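Local coordinates for protein borrelidin polyketide synthase, type I (PDB 6OBT) that probably dehydrates beta-hydroxyacyl intermediates during assembly of the polyketide borrelidin, as the dehydratase domain of a modular type I synthase, at residues Thr171-Leu176 with Trp203-Asp208; Glu207-Glu212 with Val273-Gln278. All blocks are in the same frame, centred on the assembly; numbering follows the deposited sequence.

Contact 1: residues Thr171-Leu176 with Trp203-Asp208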
loop_
_atom_site.group_PDB
_atom_site.type_symbol
_atom_site.label_atom_id
_atom_site.label_comp_id
_atom_site.label_asym_id
_atom_site.label_seq_id
_atom_site.Cartn_x
_atom_site.Cartn_y
_atom_site.Cartn_z
ATOM N N THR A 171 -30.969 -39.108 -3.459
ATOM C CA THR A 171 -32.231 -39.853 -3.481
ATOM C C THR A 171 -32.328 -40.780 -2.284
ATOM O O THR A 171 -31.328 -41.206 -1.687
ATOM C CB THR A 171 -32.440 -40.603 -4.800
ATOM O OG1 THR A 171 -33.623 -41.433 -4.701
ATOM C CG2 THR A 171 -31.313 -41.465 -5.042
ATOM N N GLY A 172 -33.559 -41.048 -1.946
ATOM C CA GLY A 172 -33.923 -41.257 -0.570
ATOM C C GLY A 172 -33.843 -40.010 0.280
ATOM O O GLY A 172 -33.783 -40.124 1.506
ATOM N N ALA A 173 -33.781 -38.826 -0.335
ATOM C CA ALA A 173 -33.682 -37.565 0.387
ATOM C C ALA A 173 -35.081 -37.024 0.653
ATOM O O ALA A 173 -35.891 -36.892 -0.274
ATOM C CB ALA A 173 -32.856 -36.539 -0.389
ATOM N N MET A 174 -35.362 -36.723 1.921
ATOM C CA MET A 174 -36.676 -36.237 2.324
ATOM C C MET A 174 -36.717 -34.717 2.300
ATOM O O MET A 174 -35.852 -34.074 2.911
ATOM C CB MET A 174 -37.050 -36.743 3.709
ATOM C CG MET A 174 -38.172 -35.958 4.413
ATOM S SD MET A 174 -39.337 -36.902 5.489
ATOM C CE MET A 174 -40.716 -37.343 4.373
ATOM N N PRO A 175 -37.703 -34.118 1.638
ATOM C CA PRO A 175 -37.831 -32.658 1.666
ATOM C C PRO A 175 -38.058 -32.146 3.079
ATOM O O PRO A 175 -38.906 -32.654 3.818
ATOM C CB PRO A 175 -39.044 -32.396 0.765
ATOM C CG PRO A 175 -39.078 -33.563 -0.158
ATOM C CD PRO A 175 -38.646 -34.736 0.694
ATOM N N LEU A 176 -37.263 -31.141 3.449
ATOM C CA LEU A 176 -37.367 -30.450 4.726
ATOM C C LEU A 176 -38.222 -29.204 4.554
ATOM O O LEU A 176 -38.175 -28.542 3.514
ATOM C CB LEU A 176 -35.979 -30.058 5.230
ATOM C CG LEU A 176 -35.137 -30.992 6.100
ATOM C CD1 LEU A 176 -35.274 -32.448 5.683
ATOM C CD2 LEU A 176 -33.675 -30.545 6.037
ATOM N N TRP A 203 -33.135 -30.819 1.895
ATOM C CA TRP A 203 -33.485 -32.212 2.149
ATOM C C TRP A 203 -32.497 -32.793 3.146
ATOM O O TRP A 203 -31.339 -32.384 3.200
ATOM C CB TRP A 203 -33.427 -33.116 0.899
ATOM C CG TRP A 203 -34.201 -32.688 -0.301
ATOM C CD1 TRP A 203 -35.357 -33.256 -0.781
ATOM C CD2 TRP A 203 -33.866 -31.635 -1.208
ATOM N NE1 TRP A 203 -35.761 -32.608 -1.922
ATOM C CE2 TRP A 203 -34.862 -31.608 -2.206
ATOM C CE3 TRP A 203 -32.819 -30.706 -1.270
ATOM C CZ2 TRP A 203 -34.847 -30.687 -3.250
ATOM C CZ3 TRP A 203 -32.804 -29.792 -2.314
ATOM C CH2 TRP A 203 -33.809 -29.794 -3.293
ATOM N N ARG A 204 -32.946 -33.792 3.890
ATOM C CA ARG A 204 -32.042 -34.676 4.609
ATOM C C ARG A 204 -31.684 -35.839 3.693
ATOM O O ARG A 204 -32.573 -36.516 3.169
ATOM C CB ARG A 204 -32.686 -35.185 5.900
ATOM C CG ARG A 204 -31.869 -36.224 6.658
ATOM C CD ARG A 204 -32.367 -36.332 8.095
ATOM N NE ARG A 204 -31.822 -37.479 8.821
ATOM C CZ ARG A 204 -31.854 -37.604 10.147
ATOM N NH1 ARG A 204 -32.407 -36.653 10.891
ATOM N NH2 ARG A 204 -31.339 -38.680 10.732
ATOM N N ALA A 205 -30.391 -36.068 3.506
ATOM C CA ALA A 205 -29.880 -37.136 2.652
ATOM C C ALA A 205 -29.017 -38.041 3.521
ATOM O O ALA A 205 -27.838 -37.748 3.744
ATOM C CB ALA A 205 -29.085 -36.564 1.478
ATOM N N GLY A 206 -29.593 -39.132 4.006
ATOM C CA GLY A 206 -28.873 -39.963 4.955
ATOM C C GLY A 206 -28.516 -39.135 6.174
ATOM O O GLY A 206 -29.382 -38.518 6.807
ATOM N N GLU A 207 -27.225 -39.085 6.503
ATOM C CA GLU A 207 -26.751 -38.263 7.610
ATOM C C GLU A 207 -26.294 -36.885 7.164
ATOM O O GLU A 207 -25.862 -36.090 8.005
ATOM C CB GLU A 207 -25.610 -38.971 8.354
ATOM C CG GLU A 207 -26.068 -39.927 9.469
ATOM C CD GLU A 207 -26.269 -39.228 10.809
ATOM O OE1 GLU A 207 -27.342 -38.619 11.017
ATOM O OE2 GLU A 207 -25.355 -39.293 11.660
ATOM N N ASP A 208 -26.384 -36.584 5.873
ATOM C CA ASP A 208 -25.965 -35.298 5.339
ATOM C C ASP A 208 -27.153 -34.375 5.100
ATOM O O ASP A 208 -28.305 -34.799 4.977
ATOM C CB ASP A 208 -25.197 -35.467 4.028
ATOM C CG ASP A 208 -23.917 -36.235 4.200
ATOM O OD1 ASP A 208 -23.470 -36.403 5.352
ATOM O OD2 ASP A 208 -23.350 -36.668 3.174
#
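With CG of Trp203 turned anti to its own carbonyl carbon (chi1 -54°), the side chain swings back beside the backbone N, which brings the indole alongside Pro175, whose CG sits 3.8 Å from Trp203 CD1. Ring and indole meet obliquely, and the five-membered part of the indole does the touching. On the same face, Ala173 puts its CB 3.7 Å from Trp203 CB. Leu176 also has CG beside its backbone N, and that folds CD1 over the neighbouring strand to within 3.2 Å of Arg204 N and 3.8 Å of Arg204 CB. Arg204 itself runs out extended on the face it shares with Met174, and its NE makes a weak bond back to Gly206 O. Between the backbones, Met174 and Arg204 form a hydrogen-bonded pair: Met174 N gives to Arg204 O and Arg204 N to Met174 O, both at 3.1 Å and both bent. Trp203 CA adds a CA-H...O contact to Met174 O. Strand 199-205 ends here, and the chain reverses through a type II' turn from Ala205 to Asp208. Short strand 174-176 thus pairs antiparallel with one arm of a beta hairpin, at the outer end of one of the antiparallel sheets of the double hot dog fold of a polyketide synthase dehydratase.

Contact 2: residues Glu207-Glu212 with Val273-Gln278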
loop_
_atom_site.group_PDB
_atom_site.type_symbol
_atom_site.label_atom_id
_atom_site.label_comp_id
_atom_site.label_asym_id
_atom_site.label_seq_id
_atom_site.Cartn_x
_atom_site.Cartn_y
_atom_site.Cartn_z
ATOM N N GLU A 207 -27.225 -39.085 6.503
ATOM C CA GLU A 207 -26.751 -38.263 7.610
ATOM C C GLU A 207 -26.294 -36.885 7.164
ATOM O O GLU A 207 -25.862 -36.090 8.005
ATOM C CB GLU A 207 -25.610 -38.971 8.354
ATOM C CG GLU A 207 -26.068 -39.927 9.469
ATOM C CD GLU A 207 -26.269 -39.228 10.809
ATOM O OE1 GLU A 207 -27.342 -38.619 11.017
ATOM O OE2 GLU A 207 -25.355 -39.293 11.660
ATOM N N ASP A 208 -26.384 -36.584 5.873
ATOM C CA ASP A 208 -25.965 -35.298 5.339
ATOM C C ASP A 208 -27.153 -34.375 5.100
ATOM O O ASP A 208 -28.305 -34.799 4.977
ATOM C CB ASP A 208 -25.197 -35.467 4.028
ATOM C CG ASP A 208 -23.917 -36.235 4.200
ATOM O OD1 ASP A 208 -23.470 -36.403 5.352
ATOM O OD2 ASP A 208 -23.350 -36.668 3.174
ATOM N N LEU A 209 -26.835 -33.087 5.023
ATOM C CA LEU A 209 -27.761 -32.037 4.635
ATOM C C LEU A 209 -27.485 -31.617 3.194
ATOM O O LEU A 209 -26.326 -31.380 2.834
ATOM C CB LEU A 209 -27.571 -30.848 5.574
ATOM C CG LEU A 209 -28.530 -29.679 5.570
ATOM C CD1 LEU A 209 -29.709 -30.041 6.445
ATOM C CD2 LEU A 209 -27.780 -28.482 6.120
ATOM N N VAL A 210 -28.534 -31.522 2.369
ATOM C CA VAL A 210 -28.388 -30.941 1.037
ATOM C C VAL A 210 -29.406 -29.824 0.858
ATOM O O VAL A 210 -30.510 -29.866 1.408
ATOM C CB VAL A 210 -28.497 -31.976 -0.112
ATOM C CG1 VAL A 210 -27.395 -33.014 0.013
ATOM C CG2 VAL A 210 -29.892 -32.652 -0.134
ATOM N N ALA A 211 -29.015 -28.810 0.083
ATOM C CA ALA A 211 -29.806 -27.596 -0.036
ATOM C C ALA A 211 -29.570 -26.928 -1.384
ATOM O O ALA A 211 -28.473 -27.001 -1.951
ATOM C CB ALA A 211 -29.475 -26.609 1.091
ATOM N N GLU A 212 -30.622 -26.276 -1.882
ATOM C CA GLU A 212 -30.537 -25.321 -2.982
ATOM C C GLU A 212 -30.523 -23.917 -2.394
ATOM O O GLU A 212 -31.403 -23.568 -1.600
ATOM C CB GLU A 212 -31.715 -25.475 -3.951
ATOM C CG GLU A 212 -31.575 -26.653 -4.890
ATOM C CD GLU A 212 -32.842 -26.935 -5.680
ATOM O OE1 GLU A 212 -32.921 -28.022 -6.289
ATOM O OE2 GLU A 212 -33.749 -26.072 -5.701
ATOM N N VAL A 273 -25.682 -27.665 -2.515
ATOM C CA VAL A 273 -24.769 -27.731 -1.382
ATOM C C VAL A 273 -24.968 -29.051 -0.651
ATOM O O VAL A 273 -26.103 -29.505 -0.471
ATOM C CB VAL A 273 -24.986 -26.529 -0.438
ATOM C CG1 VAL A 273 -23.992 -26.545 0.708
ATOM C CG2 VAL A 273 -24.866 -25.226 -1.216
ATOM N N ARG A 274 -23.865 -29.669 -0.234
ATOM C CA ARG A 274 -23.903 -30.892 0.560
ATOM C C ARG A 274 -23.022 -30.703 1.776
ATOM O O ARG A 274 -21.826 -30.428 1.633
ATOM C CB ARG A 274 -23.429 -32.122 -0.231
ATOM C CG ARG A 274 -23.344 -33.363 0.693
ATOM C CD ARG A 274 -23.020 -34.640 -0.067
ATOM N NE ARG A 274 -24.207 -35.207 -0.692
ATOM C CZ ARG A 274 -24.875 -36.261 -0.230
ATOM N NH1 ARG A 274 -24.489 -36.865 0.886
ATOM N NH2 ARG A 274 -25.938 -36.714 -0.884
ATOM N N ILE A 275 -23.608 -30.852 2.965
ATOM C CA ILE A 275 -22.922 -30.628 4.234
ATOM C C ILE A 275 -22.853 -31.953 4.981
ATOM O O ILE A 275 -23.870 -32.643 5.128
ATOM C CB ILE A 275 -23.638 -29.558 5.086
ATOM C CG1 ILE A 275 -23.840 -28.274 4.272
ATOM C CG2 ILE A 275 -22.862 -29.274 6.382
ATOM C CD1 ILE A 275 -24.469 -27.136 5.065
ATOM N N ASP A 276 -21.665 -32.296 5.470
ATOM C CA ASP A 276 -21.437 -33.532 6.225
ATOM C C ASP A 276 -20.954 -33.185 7.626
ATOM O O ASP A 276 -19.778 -32.811 7.795
ATOM C CB ASP A 276 -20.416 -34.421 5.509
ATOM C CG ASP A 276 -19.916 -35.598 6.366
ATOM O OD1 ASP A 276 -18.997 -36.308 5.902
ATOM O OD2 ASP A 276 -20.427 -35.838 7.480
ATOM N N PRO A 277 -21.785 -33.321 8.659
ATOM C CA PRO A 277 -21.341 -32.999 10.024
ATOM C C PRO A 277 -20.405 -34.019 10.660
ATOM O O PRO A 277 -19.981 -33.805 11.801
ATOM C CB PRO A 277 -22.667 -32.918 10.803
ATOM C CG PRO A 277 -23.719 -32.688 9.762
ATOM C CD PRO A 277 -23.246 -33.474 8.577
ATOM N N GLN A 278 -20.061 -35.118 9.990
ATOM C CA GLN A 278 -19.128 -36.060 10.600
ATOM C C GLN A 278 -17.683 -35.598 10.475
ATOM O O GLN A 278 -16.809 -36.128 11.169
ATOM C CB GLN A 278 -19.296 -37.458 9.998
ATOM C CG GLN A 278 -20.422 -38.269 10.641
ATOM C CD GLN A 278 -20.127 -38.661 12.084
ATOM O OE1 GLN A 278 -18.994 -38.995 12.429
ATOM N NE2 GLN A 278 -21.151 -38.625 12.931
#
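Asp208 and Arg274 meet at an angle: the carboxylate plane stands 80° from the guanidinium plane, and Asp208 OD2 lies in the guanidinium plane at its edge, 2.6 Å from Arg274 NH1. The salt bridge is short, but its hydrogen bond is weak because the N-H points well off the oxygen (128°). Arg274 gets there by leaving its backbone with CG anti to N and then bending at chi3 (-81°), which brings NH1 back toward Asp208. Val210 points the same way alongside it and lays CG1 over one guanidinium face, 3.9 Å from Arg274 NE; Pro170 and Trp285 also touch the arginine side chain. Asp208 OD1 faces the second acid, Asp276, with OD2 of Asp276 3.8 Å away, so Arg274 probably eases the crowding of negative charge here. The backbones that carry these side chains form a regular antiparallel ladder between strands 208-214 and 270-276, neighbours in the double hot dog fold of polyketide synthase dehydratases, with Leu209-Ile275 and Ala211-Val273 as hydrogen-bonded pairs and Val210-Arg274 as the non-hydrogen-bonded pair between them. Ile275 N to Leu209 O, at 2.8 Å, is nearly straight. On the face away from the arginine, Leu209 and Ile275 lie side by side, CD2 of Leu209 3.7 Å from CD1 of Ile275. Where strand 270-276 ends, Asp276 makes an Asx turn: its OD2 accepts from Gln278 N at 2.6 Å, met from above the carboxylate plane. Pro277 sits between them in sequence and rests its CD against Glu207 O.

From the N terminus, the chain first lays down the short strand 174-176, passes through helix 181-187 and strand 190-192, and returns as strand 199-205, so contact 1 closes a loop of 26 residues. The tight turn at 205-208 carries it straight into strand 208-214. From there contact 2 closes a longer loop, 60 residues that include helix 228-236 and strand 254-263. The loops follow one another rather than nest, and the contacts share Glu207 and Asp208. The hairpin 199-214 thus has outermost strand 174-176 on one flank and strand 270-276 on the other. Within the hairpin Trp203 N probably bonds to Val210 O; Leu176, from the outer strand, packs across it on Leu209.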